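PDB 3BWX: Alpha/beta hydrolase from Novosphingobium aromaticivorans, which probably acts as a hydrolase of the alpha/beta hydrolase fold and binds calcium, its substrate being unidentified. Local coordinates for residues W56-D68 with T77-L90. The protein carries 1 engineered substitution. Sequence-based numbering, arbitrary orientation.
With EDO (1,2-ethanediol), chain R.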
ATOM      1  N   TRP A  56     -11.220  14.944  -4.702  1.00  8.60           N
ATOM      2  CA  TRP A  56     -11.342  14.070  -3.552  1.00  7.39           C
ATOM      3  C   TRP A  56     -10.446  14.508  -2.382  1.00  8.39           C
ATOM      4  O   TRP A  56      -9.325  15.023  -2.572  1.00  8.97           O
ATOM      5  CB  TRP A  56     -10.887  12.637  -3.930  1.00  7.98           C
ATOM      6  CG  TRP A  56     -11.709  12.036  -5.023  1.00 10.68           C
ATOM      7  CD1 TRP A  56     -11.496  12.197  -6.334  1.00 11.60           C
ATOM      8  CD2 TRP A  56     -12.935  11.279  -4.901  1.00  6.64           C
ATOM      9  NE1 TRP A  56     -12.470  11.574  -7.069  1.00 11.98           N
ATOM     10  CE2 TRP A  56     -13.375  11.009  -6.209  1.00  8.53           C
ATOM     11  CE3 TRP A  56     -13.686  10.757  -3.812  1.00  7.81           C
ATOM     12  CZ2 TRP A  56     -14.525  10.257  -6.455  1.00  9.52           C
ATOM     13  CZ3 TRP A  56     -14.842  10.006  -4.085  1.00  9.30           C
ATOM     14  CH2 TRP A  56     -15.227   9.779  -5.380  1.00 10.30           C
ATOM     15  N   ARG A  57     -10.959  14.317  -1.179  1.00  8.65           N
ATOM     16  CA  ARG A  57     -10.091  14.340  -0.006  1.00  8.93           C
ATOM     17  C   ARG A  57      -9.265  13.060  -0.017  1.00 10.64           C
ATOM     18  O   ARG A  57      -9.815  11.989  -0.272  1.00  9.06           O
ATOM     19  CB  ARG A  57     -10.867  14.384   1.293  1.00 11.11           C
ATOM     20  CG  ARG A  57     -11.720  15.637   1.406  1.00 13.38           C
ATOM     21  CD  ARG A  57     -12.587  15.573   2.659  1.00 16.79           C
ATOM     22  NE  ARG A  57     -13.732  14.686   2.455  1.00 17.64           N
ATOM     23  CZ  ARG A  57     -14.443  14.122   3.421  1.00 19.07           C
ATOM     24  NH1 ARG A  57     -14.119  14.288   4.700  1.00 22.10           N
ATOM     25  NH2 ARG A  57     -15.485  13.385   3.108  1.00 13.60           N
ATOM     26  N   VAL A  58      -7.996  13.127   0.346  1.00  7.68           N
ATOM     27  CA  VAL A  58      -7.168  11.936   0.273  1.00  7.32           C
ATOM     28  C   VAL A  58      -6.353  11.845   1.554  1.00 10.42           C
ATOM     29  O   VAL A  58      -5.736  12.844   1.965  1.00 12.60           O
ATOM     30  CB  VAL A  58      -6.191  11.946  -0.936  1.00  7.90           C
ATOM     31  CG1 VAL A  58      -5.458  10.585  -1.057  1.00  9.99           C
ATOM     32  CG2 VAL A  58      -6.834  12.275  -2.289  1.00 10.21           C
ATOM     33  N   LEU A  59      -6.406  10.677   2.190  1.00  8.29           N
ATOM     34  CA  LEU A  59      -5.633  10.385   3.410  1.00  5.77           C
ATOM     35  C   LEU A  59      -4.618   9.290   3.073  1.00  7.31           C
ATOM     36  O   LEU A  59      -5.003   8.201   2.573  1.00  9.01           O
ATOM     37  CB  LEU A  59      -6.527   9.839   4.522  1.00  9.98           C
ATOM     38  CG  LEU A  59      -7.391  10.784   5.344  1.00 18.61           C
ATOM     39  CD1 LEU A  59      -8.592  11.061   4.540  1.00 17.28           C
ATOM     40  CD2 LEU A  59      -7.742  10.202   6.753  1.00 14.61           C
ATOM     41  N   CYS A  60      -3.343   9.534   3.419  1.00  9.34           N
ATOM     42  CA  CYS A  60      -2.236   8.612   3.131  1.00  7.67           C
ATOM     43  C   CYS A  60      -1.516   8.303   4.417  1.00  8.98           C
ATOM     44  O   CYS A  60      -0.498   8.924   4.742  1.00  7.88           O
ATOM     45  CB  CYS A  60      -1.285   9.191   2.120  1.00  8.41           C
ATOM     46  SG  CYS A  60      -2.025   9.540   0.526  1.00 10.33           S
ATOM     47  N   PRO A  61      -2.037   7.330   5.148  1.00  8.27           N
ATOM     48  CA  PRO A  61      -1.401   6.946   6.404  1.00  6.61           C
ATOM     49  C   PRO A  61      -0.183   6.063   6.243  1.00  8.80           C
ATOM     50  O   PRO A  61      -0.076   5.351   5.298  1.00  8.72           O
ATOM     51  CB  PRO A  61      -2.498   6.174   7.135  1.00  6.40           C
ATOM     52  CG  PRO A  61      -3.242   5.524   5.991  1.00  9.46           C
ATOM     53  CD  PRO A  61      -3.282   6.589   4.936  1.00  8.86           C
ATOM     54  N   GLU A  62       0.688   6.078   7.250  1.00  8.49           N
ATOM     55  CA  GLU A  62       1.870   5.230   7.342  1.00  6.99           C
ATOM     56  C   GLU A  62       1.753   4.379   8.621  1.00  7.59           C
ATOM     57  O   GLU A  62       1.472   4.918   9.694  1.00  7.99           O
ATOM     58  CB  GLU A  62       3.123   6.121   7.454  1.00 10.88           C
ATOM     59  CG  GLU A  62       3.114   7.198   6.397  1.00 14.48           C
ATOM     60  CD  GLU A  62       4.374   7.973   6.318  1.00 11.22           C
ATOM     61  OE1 GLU A  62       4.840   8.585   7.328  1.00  9.36           O
ATOM     62  OE2 GLU A  62       4.894   7.975   5.197  1.00 12.35           O
HETATM   63  N   MSE A  63       1.956   3.068   8.480  1.00  8.68           N
HETATM   64  CA  MSE A  63       1.840   2.210   9.635  1.00  7.18           C
HETATM   65  C   MSE A  63       2.995   2.433  10.614  1.00  7.37           C
HETATM   66  O   MSE A  63       4.059   3.022  10.259  1.00  8.28           O
HETATM   67  CB  MSE A  63       1.772   0.760   9.186  1.00 10.71           C
HETATM   68  CG  MSE A  63       0.526   0.489   8.387  1.00  8.52           C
HETATM   69 SE   MSE A  63      -1.249   0.931   9.160  0.75 10.37          SE
HETATM   70  CE  MSE A  63      -1.356   2.853   8.692  1.00 10.41           C
ATOM     71  N   ARG A  64       2.812   1.983  11.850  1.00  7.24           N
ATOM     72  CA  ARG A  64       3.881   2.075  12.836  1.00  8.69           C
ATOM     73  C   ARG A  64       5.119   1.456  12.200  1.00  7.42           C
ATOM     74  O   ARG A  64       5.041   0.418  11.505  1.00  6.96           O
ATOM     75  CB  ARG A  64       3.539   1.326  14.133  1.00  9.52           C
ATOM     76  CG  ARG A  64       3.165  -0.142  13.948  1.00  8.40           C
ATOM     77  CD  ARG A  64       2.859  -0.891  15.235  1.00  8.21           C
ATOM     78  NE  ARG A  64       1.667  -0.343  15.845  1.00  8.81           N
ATOM     79  CZ  ARG A  64       1.392  -0.329  17.134  1.00 11.74           C
ATOM     80  NH1 ARG A  64       2.245  -0.776  18.014  1.00  5.73           N
ATOM     81  NH2 ARG A  64       0.243   0.200  17.538  1.00  9.85           N
ATOM     82  N   GLY A  65       6.252   2.107  12.417  1.00  7.09           N
ATOM     83  CA  GLY A  65       7.545   1.641  11.928  1.00  8.15           C
ATOM     84  C   GLY A  65       7.874   2.037  10.505  1.00  7.00           C
ATOM     85  O   GLY A  65       8.913   1.614   9.983  1.00  9.45           O
ATOM     86  N   ARG A  66       6.989   2.782   9.846  1.00  8.63           N
ATOM     87  CA  ARG A  66       7.245   3.207   8.468  1.00  7.71           C
ATOM     88  C   ARG A  66       7.182   4.713   8.368  1.00  9.19           C
ATOM     89  O   ARG A  66       6.336   5.364   8.978  1.00 10.38           O
ATOM     90  CB  ARG A  66       6.222   2.639   7.473  1.00  9.91           C
ATOM     91  CG  ARG A  66       6.332   1.141   7.225  1.00  8.80           C
ATOM     92  CD  ARG A  66       5.738   0.283   8.318  1.00 10.81           C
ATOM     93  NE  ARG A  66       5.632  -1.101   7.877  1.00  8.56           N
ATOM     94  CZ  ARG A  66       5.430  -2.118   8.697  1.00  9.50           C
ATOM     95  NH1 ARG A  66       5.281  -1.942   9.990  1.00  9.00           N
ATOM     96  NH2 ARG A  66       5.383  -3.324   8.186  1.00  8.10           N
ATOM     97  N   GLY A  67       8.078   5.271   7.561  1.00  9.25           N
ATOM     98  CA  GLY A  67       8.039   6.712   7.289  1.00  8.09           C
ATOM     99  C   GLY A  67       8.182   7.506   8.543  1.00  7.35           C
ATOM    100  O   GLY A  67       9.084   7.243   9.356  1.00  8.90           O
ATOM    101  N   ASP A  68       7.304   8.489   8.732  1.00  8.78           N
ATOM    102  CA  ASP A  68       7.367   9.381   9.899  1.00  7.83           C
ATOM    103  C   ASP A  68       6.532   8.878  11.059  1.00  8.22           C
ATOM    104  O   ASP A  68       6.458   9.521  12.085  1.00 11.36           O
ATOM    105  CB  ASP A  68       6.873  10.783   9.534  1.00  7.36           C
ATOM    106  CG  ASP A  68       7.870  11.580   8.718  1.00 15.62           C
ATOM    107  OD1 ASP A  68       8.920  10.996   8.336  1.00 15.38           O
ATOM    108  OD2 ASP A  68       7.585  12.783   8.433  1.00 17.90           O
ATOM    109  N   THR A  77       4.598  -5.969  18.033  1.00 10.22           N
ATOM    110  CA  THR A  77       3.409  -5.289  17.530  1.00  8.03           C
ATOM    111  C   THR A  77       3.379  -4.977  16.024  1.00  7.88           C
ATOM    112  O   THR A  77       2.383  -4.449  15.525  1.00  7.85           O
ATOM    113  CB  THR A  77       3.172  -3.943  18.291  1.00  5.69           C
ATOM    114  OG1 THR A  77       4.237  -3.017  18.001  1.00  9.30           O
ATOM    115  CG2 THR A  77       3.022  -4.199  19.739  1.00 16.30           C
ATOM    116  N   TYR A  78       4.476  -5.314  15.350  1.00  7.80           N
ATOM    117  CA  TYR A  78       4.583  -5.184  13.876  1.00  8.36           C
ATOM    118  C   TYR A  78       3.900  -6.401  13.239  1.00  9.28           C
ATOM    119  O   TYR A  78       4.551  -7.364  12.861  1.00  9.38           O
ATOM    120  CB  TYR A  78       6.057  -5.084  13.483  1.00  8.28           C
ATOM    121  CG  TYR A  78       6.731  -3.804  13.857  1.00  5.36           C
ATOM    122  CD1 TYR A  78       6.095  -2.560  13.676  1.00  6.70           C
ATOM    123  CD2 TYR A  78       8.052  -3.782  14.326  1.00  7.56           C
ATOM    124  CE1 TYR A  78       6.774  -1.314  13.988  1.00  7.37           C
ATOM    125  CE2 TYR A  78       8.692  -2.573  14.610  1.00  7.63           C
ATOM    126  CZ  TYR A  78       8.052  -1.353  14.473  1.00  9.31           C
ATOM    127  OH  TYR A  78       8.692  -0.163  14.735  1.00  7.61           O
ATOM    128  N   GLN A  79       2.571  -6.387  13.219  1.00 10.30           N
ATOM    129  CA  GLN A  79       1.818  -7.492  12.633  1.00 10.96           C
ATOM    130  C   GLN A  79       0.487  -6.973  12.101  1.00  9.80           C
ATOM    131  O   GLN A  79      -0.009  -5.921  12.588  1.00  8.95           O
ATOM    132  CB  GLN A  79       1.644  -8.580  13.694  1.00 12.36           C
ATOM    133  CG  GLN A  79       0.906  -8.125  14.952  1.00 15.66           C
ATOM    134  CD  GLN A  79       0.701  -9.231  15.931  1.00 23.65           C
ATOM    135  OE1 GLN A  79       0.853 -10.416  15.608  1.00 38.22           O
ATOM    136  NE2 GLN A  79       0.378  -8.859  17.166  1.00 37.17           N
ATOM    137  N   PRO A  80      -0.057  -7.669  11.087  1.00  9.02           N
ATOM    138  CA  PRO A  80      -1.270  -7.181  10.424  1.00  9.52           C
ATOM    139  C   PRO A  80      -2.455  -6.832  11.260  1.00  8.28           C
ATOM    140  O   PRO A  80      -3.099  -5.812  10.983  1.00  9.84           O
ATOM    141  CB  PRO A  80      -1.597  -8.287   9.424  1.00 10.17           C
ATOM    142  CG  PRO A  80      -0.274  -8.845   9.081  1.00 14.08           C
ATOM    143  CD  PRO A  80       0.468  -8.854  10.381  1.00 11.17           C
HETATM  144  N   MSE A  81      -2.772  -7.623  12.276  1.00  8.23           N
HETATM  145  CA  MSE A  81      -3.932  -7.239  13.116  1.00 11.29           C
HETATM  146  C   MSE A  81      -3.749  -5.973  13.934  1.00 10.30           C
HETATM  147  O   MSE A  81      -4.716  -5.307  14.279  1.00 10.90           O
HETATM  148  CB  MSE A  81      -4.402  -8.419  13.971  1.00 11.06           C
HETATM  149  CG  MSE A  81      -4.764  -9.644  13.132  1.00 11.49           C
HETATM  150 SE   MSE A  81      -6.034  -9.361  11.685  0.75 22.94          SE
HETATM  151  CE  MSE A  81      -7.473  -8.921  12.745  1.00 19.47           C
ATOM    152  N   GLN A  82      -2.502  -5.649  14.253  1.00  8.65           N
ATOM    153  CA  GLN A  82      -2.179  -4.405  14.897  1.00  6.96           C
ATOM    154  C   GLN A  82      -2.344  -3.228  13.935  1.00  7.62           C
ATOM    155  O   GLN A  82      -2.950  -2.236  14.295  1.00  9.30           O
ATOM    156  CB  GLN A  82      -0.795  -4.415  15.523  1.00  9.70           C
ATOM    157  CG  GLN A  82      -0.527  -3.175  16.343  1.00  9.17           C
ATOM    158  CD  GLN A  82      -1.433  -3.074  17.529  1.00  7.91           C
ATOM    159  OE1 GLN A  82      -1.424  -3.948  18.391  1.00 11.63           O
ATOM    160  NE2 GLN A  82      -2.207  -2.039  17.602  1.00  8.79           N
ATOM    161  N   TYR A  83      -1.860  -3.377  12.696  1.00  9.71           N
ATOM    162  CA  TYR A  83      -2.089  -2.324  11.723  1.00  7.80           C
ATOM    163  C   TYR A  83      -3.581  -2.107  11.501  1.00  9.34           C
ATOM    164  O   TYR A  83      -4.011  -0.962  11.360  1.00  8.71           O
ATOM    165  CB  TYR A  83      -1.418  -2.636  10.420  1.00  7.99           C
ATOM    166  CG  TYR A  83       0.009  -3.099  10.562  1.00  6.63           C
ATOM    167  CD1 TYR A  83       0.860  -2.515  11.479  1.00  8.36           C
ATOM    168  CD2 TYR A  83       0.570  -4.062   9.665  1.00  6.48           C
ATOM    169  CE1 TYR A  83       2.179  -2.940  11.597  1.00  6.59           C
ATOM    170  CE2 TYR A  83       1.887  -4.505   9.800  1.00  5.90           C
ATOM    171  CZ  TYR A  83       2.687  -3.939  10.769  1.00  5.97           C
ATOM    172  OH  TYR A  83       3.981  -4.382  10.914  1.00  7.90           O
ATOM    173  N   LEU A  84      -4.352  -3.185  11.471  1.00 10.45           N
ATOM    174  CA  LEU A  84      -5.816  -3.067  11.299  1.00  8.15           C
ATOM    175  C   LEU A  84      -6.416  -2.254  12.478  1.00  9.70           C
ATOM    176  O   LEU A  84      -7.203  -1.326  12.257  1.00  8.53           O
ATOM    177  CB  LEU A  84      -6.462  -4.447  11.229  1.00  8.56           C
ATOM    178  CG  LEU A  84      -7.990  -4.505  11.218  1.00 10.15           C
ATOM    179  CD1 LEU A  84      -8.498  -3.816   9.982  1.00 12.58           C
ATOM    180  CD2 LEU A  84      -8.422  -5.991  11.215  1.00 10.90           C
ATOM    181  N   GLN A  85      -6.019  -2.590  13.724  1.00  8.77           N
ATOM    182  CA  GLN A  85      -6.478  -1.839  14.881  1.00  8.81           C
ATOM    183  C   GLN A  85      -6.083  -0.354  14.798  1.00  7.96           C
ATOM    184  O   GLN A  85      -6.853   0.521  15.121  1.00 10.16           O
ATOM    185  CB  GLN A  85      -5.981  -2.436  16.208  1.00 10.55           C
ATOM    186  CG  GLN A  85      -6.555  -1.703  17.466  1.00 17.57           C
ATOM    187  CD  GLN A  85      -5.802  -1.986  18.810  1.00 21.95           C
ATOM    188  OE1 GLN A  85      -4.748  -1.387  19.131  1.00 17.49           O
ATOM    189  NE2 GLN A  85      -6.388  -2.880  19.621  1.00 29.60           N
ATOM    190  N   ASP A  86      -4.865  -0.082  14.342  1.00  7.39           N
ATOM    191  CA  ASP A  86      -4.393   1.269  14.243  1.00  9.33           C
ATOM    192  C   ASP A  86      -5.226   2.018  13.189  1.00  7.66           C
ATOM    193  O   ASP A  86      -5.491   3.192  13.353  1.00  9.26           O
ATOM    194  CB  ASP A  86      -2.893   1.287  13.873  1.00  8.83           C
ATOM    195  CG  ASP A  86      -1.997   0.722  14.950  1.00  7.98           C
ATOM    196  OD1 ASP A  86      -2.392   0.634  16.138  1.00  9.51           O
ATOM    197  OD2 ASP A  86      -0.825   0.457  14.614  1.00 10.83           O
ATOM    198  N   LEU A  87      -5.592   1.352  12.106  1.00  7.42           N
ATOM    199  CA  LEU A  87      -6.426   2.025  11.102  1.00  6.99           C
ATOM    200  C   LEU A  87      -7.853   2.274  11.654  1.00  8.22           C
ATOM    201  O   LEU A  87      -8.464   3.303  11.356  1.00  8.70           O
ATOM    202  CB  LEU A  87      -6.510   1.205   9.840  1.00  7.05           C
ATOM    203  CG  LEU A  87      -5.238   1.276   8.966  1.00  8.95           C
ATOM    204  CD1 LEU A  87      -5.200   0.083   7.997  1.00  8.61           C
ATOM    205  CD2 LEU A  87      -5.088   2.623   8.292  1.00  9.83           C
ATOM    206  N   GLU A  88      -8.414   1.299  12.406  1.00  8.28           N
ATOM    207  CA  GLU A  88      -9.691   1.549  13.072  1.00  8.69           C
ATOM    208  C   GLU A  88      -9.587   2.774  13.979  1.00  6.44           C
ATOM    209  O   GLU A  88     -10.527   3.601  14.060  1.00  9.28           O
ATOM    210  CB  GLU A  88     -10.159   0.323  13.848  1.00  9.80           C
ATOM    211  CG  GLU A  88     -10.511  -0.863  12.995  1.00 10.42           C
ATOM    212  CD  GLU A  88     -11.792  -0.717  12.178  1.00 12.13           C
ATOM    213  OE1 GLU A  88     -12.424   0.359  12.163  1.00 15.42           O
ATOM    214  OE2 GLU A  88     -12.147  -1.677  11.468  1.00 15.43           O
ATOM    215  N   ALA A  89      -8.456   2.935  14.648  1.00  8.33           N
ATOM    216  CA  ALA A  89      -8.249   4.088  15.520  1.00  7.31           C
ATOM    217  C   ALA A  89      -8.194   5.405  14.707  1.00  8.07           C
ATOM    218  O   ALA A  89      -8.745   6.418  15.127  1.00  9.25           O
ATOM    219  CB  ALA A  89      -6.972   3.950  16.358  1.00  8.03           C
ATOM    220  N   LEU A  90      -7.514   5.402  13.551  1.00  6.36           N
ATOM    221  CA  LEU A  90      -7.532   6.549  12.652  1.00  7.83           C
ATOM    222  C   LEU A  90      -8.959   6.906  12.228  1.00 10.38           C
ATOM    223  O   LEU A  90      -9.368   8.079  12.313  1.00  9.75           O
ATOM    224  CB  LEU A  90      -6.687   6.268  11.406  1.00  9.70           C
ATOM    225  CG  LEU A  90      -6.753   7.285  10.282  1.00 10.45           C
ATOM    226  CD1 LEU A  90      -6.220   8.638  10.689  1.00 11.25           C
ATOM    227  CD2 LEU A  90      -5.981   6.769   9.020  1.00  8.87           C
TER
HETATM  228  C1  EDO R 301       6.357  11.230   5.040  1.00 29.00           C
HETATM  229  O1  EDO R 301       7.673  11.762   5.199  1.00 44.76           O
HETATM  230  C2  EDO R 301       6.491   9.988   4.211  1.00 21.41           C
HETATM  231  O2  EDO R 301       7.260   9.105   4.994  1.00 35.83           O
HETATM  232  O   HOH W   1       0.170   1.027  12.181  1.00  8.20           O
HETATM  233  O   HOH W   2       5.029  -6.281   9.429  1.00  9.41           O
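Arg64, in the loop after strand 58-61, fills the corner made by Tyr78 and Tyr83 with its aliphatic chain: CG lies 3.8 Å from CE1 of each ring, at the edge of Tyr83. CG stands between the backbone N and the carbonyl carbon (chi1 55°), and a bend at chi3 lays the guanidinium beside Asp86, nearly coplanar with its carboxylate (11°). Their side-on salt bridge has two hydrogen bonds on syn lone pairs, NE to OD2 (2.9 Å) and NH2 to OD1 (3.0 Å). Gln82 CG caps one guanidinium face, while its NE2 donates to Asp86 OD1 from above the carboxylate plane. A water links Arg64 N to Asp86 OD2, and NH2 has a second carboxylate in Asp14. A leucine in place of Arg64 would probably leave buried Asp86 without its charged mate and open a gap beside Gln82. In the type II turn from Met63 to Arg66, a side chain on Gly65 would run into Tyr78 CE1; Tyr78 OH is hydrogen-bonded to Asp199. Arg66 NH1 donates hydrogen bonds to Arg64 O and Tyr83 OH, the latter 2.9 Å from NH1. Selenomethionine Met63 lays CB over one Tyr83 face; its SE rests 3.8 Å from Tyr83 CB and meets the ring obliquely, a Met-aromatic contact, while CE fits against Leu87 CD2. Farther along, the Pro61 ring crosses Leu87 at about a right angle, meeting the CD2 methyls of Leu87 and Leu90. Helix 80-94 thus packs on the central sheet, its 80-90 portion at 144° to strand 58-61, with Leu35 of strand 32-35 and Phe20 of strand 17-23 continuing the apolar floor and helix 106-117 touching Tyr83 and Leu84.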